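Xyloglucan-specific endo-beta-1,4-glucanase BoGH9A (Bacteroides ovatus, PDB 6DHT) cuts the beta-1,4-glucan backbone of xyloglucans internally, releasing xyloglucan oligosaccharides for use by this gut bacterium. Local coordinates at residues 414-419 with 449-454. Residues are numbered along the deposited sequence; the frame is centred on the assembly and turned at random.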
loop_
_atom_site.group_PDB
_atom_site.type_symbol
_atom_site.label_atom_id
_atom_site.label_comp_id
_atom_site.label_asym_id
_atom_site.label_seq_id
_atom_site.Cartn_x
_atom_site.Cartn_y
_atom_site.Cartn_z
ATOM N N LYS A 414 12.777 18.368 -2.785
ATOM C CA LYS A 414 13.759 17.681 -3.616
ATOM C C LYS A 414 13.057 16.783 -4.643
ATOM O O LYS A 414 13.431 16.741 -5.815
ATOM C CB LYS A 414 14.714 16.867 -2.747
ATOM C CG LYS A 414 16.044 16.526 -3.408
ATOM C CD LYS A 414 16.991 15.788 -2.447
ATOM C CE LYS A 414 17.345 16.628 -1.221
ATOM N NZ LYS A 414 17.930 17.955 -1.583
ATOM N N VAL A 415 12.019 16.085 -4.205
ATOM C CA VAL A 415 11.280 15.171 -5.071
ATOM C C VAL A 415 10.636 15.894 -6.251
ATOM O O VAL A 415 10.608 15.344 -7.365
ATOM C CB VAL A 415 10.186 14.417 -4.248
ATOM C CG1 VAL A 415 9.081 13.839 -5.146
ATOM C CG2 VAL A 415 10.810 13.343 -3.393
ATOM N N ILE A 416 10.119 17.102 -6.045
ATOM C CA ILE A 416 9.327 17.776 -7.077
ATOM C C ILE A 416 10.189 18.620 -8.011
ATOM O O ILE A 416 9.705 19.136 -9.026
ATOM C CB ILE A 416 8.198 18.649 -6.515
ATOM C CG1 ILE A 416 8.735 19.824 -5.694
ATOM C CG2 ILE A 416 7.235 17.806 -5.666
ATOM C CD1 ILE A 416 7.710 20.855 -5.375
ATOM N N GLU A 417 11.471 18.711 -7.697
ATOM C CA GLU A 417 12.376 19.540 -8.484
ATOM C C GLU A 417 12.417 19.019 -9.916
ATOM O O GLU A 417 12.787 17.876 -10.146
ATOM C CB GLU A 417 13.768 19.517 -7.866
ATOM C CG GLU A 417 14.651 20.671 -8.287
ATOM C CD GLU A 417 15.829 20.864 -7.344
ATOM O OE1 GLU A 417 16.540 19.873 -7.051
ATOM O OE2 GLU A 417 16.032 22.008 -6.882
ATOM N N GLY A 418 11.986 19.847 -10.865
ATOM C CA GLY A 418 12.097 19.503 -12.273
ATOM C C GLY A 418 10.996 18.597 -12.786
ATOM O O GLY A 418 11.019 18.181 -13.944
ATOM N N ALA A 419 10.023 18.287 -11.943
ATOM C CA ALA A 419 8.970 17.352 -12.331
ATOM C C ALA A 419 8.215 17.801 -13.586
ATOM O O ALA A 419 7.777 16.963 -14.354
ATOM C CB ALA A 419 8.002 17.113 -11.161
ATOM N N VAL A 449 2.171 9.615 -1.432
ATOM C CA VAL A 449 1.626 9.725 -0.075
ATOM C C VAL A 449 2.398 10.807 0.694
ATOM O O VAL A 449 1.797 11.631 1.399
ATOM C CB VAL A 449 1.698 8.374 0.665
ATOM C CG1 VAL A 449 1.306 8.530 2.136
ATOM C CG2 VAL A 449 0.790 7.349 0.029
ATOM N N SER A 450 3.721 10.778 0.595
ATOM C CA SER A 450 4.591 11.760 1.254
ATOM C C SER A 450 4.265 13.184 0.791
ATOM O O SER A 450 4.167 14.131 1.605
ATOM C CB SER A 450 6.052 11.419 1.032
ATOM O OG SER A 450 6.347 10.119 1.467
ATOM N N LEU A 451 4.070 13.362 -0.517
ATOM C CA LEU A 451 3.699 14.678 -1.059
ATOM C C LEU A 451 2.341 15.125 -0.580
ATOM O O LEU A 451 2.124 16.315 -0.315
ATOM C CB LEU A 451 3.739 14.612 -2.600
ATOM C CG LEU A 451 5.148 14.507 -3.170
ATOM C CD1 LEU A 451 5.110 14.114 -4.635
ATOM C CD2 LEU A 451 5.905 15.837 -2.989
ATOM N N MET A 452 1.396 14.206 -0.475
ATOM C CA MET A 452 0.086 14.524 0.048
ATOM C C MET A 452 0.208 15.022 1.508
ATOM O O MET A 452 -0.415 16.015 1.906
ATOM C CB MET A 452 -0.807 13.273 -0.106
ATOM C CG MET A 452 -2.242 13.411 0.342
ATOM S SD MET A 452 -2.489 13.340 2.130
ATOM C CE MET A 452 -1.950 11.647 2.457
ATOM N N TYR A 453 1.021 14.346 2.317
ATOM C CA TYR A 453 1.258 14.839 3.672
ATOM C C TYR A 453 1.917 16.213 3.654
ATOM O O TYR A 453 1.582 17.074 4.466
ATOM C CB TYR A 453 2.156 13.893 4.469
ATOM C CG TYR A 453 1.406 12.804 5.217
ATOM C CD1 TYR A 453 0.874 13.039 6.476
ATOM C CD2 TYR A 453 1.198 11.565 4.644
ATOM C CE1 TYR A 453 0.173 12.046 7.155
ATOM C CE2 TYR A 453 0.505 10.564 5.307
ATOM C CZ TYR A 453 -0.011 10.821 6.555
ATOM O OH TYR A 453 -0.709 9.844 7.243
ATOM N N ALA A 454 2.864 16.452 2.764
ATOM C CA ALA A 454 3.468 17.792 2.684
ATOM C C ALA A 454 2.434 18.884 2.356
ATOM O O ALA A 454 2.485 19.997 2.932
ATOM C CB ALA A 454 4.591 17.807 1.667
#
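Leu451 reaches out from helix 439-458 and sets its two methyl branches against neighbouring residues near the C-terminal end of helix 395-416. Leu451 CD2 meets Ile416 CG2 at 3.6 Å, the closer of the two apolar touches. The other branch, Leu451 CD1, lies 4.0 Å from Val415 CG1. In both pairs the side chains meet at a slant, methyl against methyl, and the contact buries 102 Å² summed over both segments. With Val415 CG1 anti to the backbone N (chi1 160°), that methyl is the one that meets Leu451 CD1. In Ile416 the touching branch is CG2, whereas CG1 sits between the backbone N and the carbonyl carbon (chi1 65°) and carries CD1 onward. The closest pair of CA atoms across the two segments is Val415 CA and Leu451 CA, 8.6 Å apart. Both helices belong to the glycosyl hydrolase family 9 catalytic domain, an (alpha/alpha)6 barrel, and the contact lies away from the catalytic and metal sites. The packing continues beyond these three residues: Leu451 also touches Ala412 one turn earlier on helix 395-416, while Ile416 touches Val462 and Asn466 of helix 461-474. The side chain of Val415 lies about 4 Å from a bound di(hydroxyethyl)ether molecule. Just past the hydrophobic patch, a type II turn runs from Ile416 to Ala419, closed by the backbone hydrogen bond from Ala419 N to Ile416 O at 3.1 Å, with Gly418 at positive phi (82°). Among side-chain hydrogen bonds, Ser450 OG on the facing helix pairs with Tyr370 OH and Asn446 O.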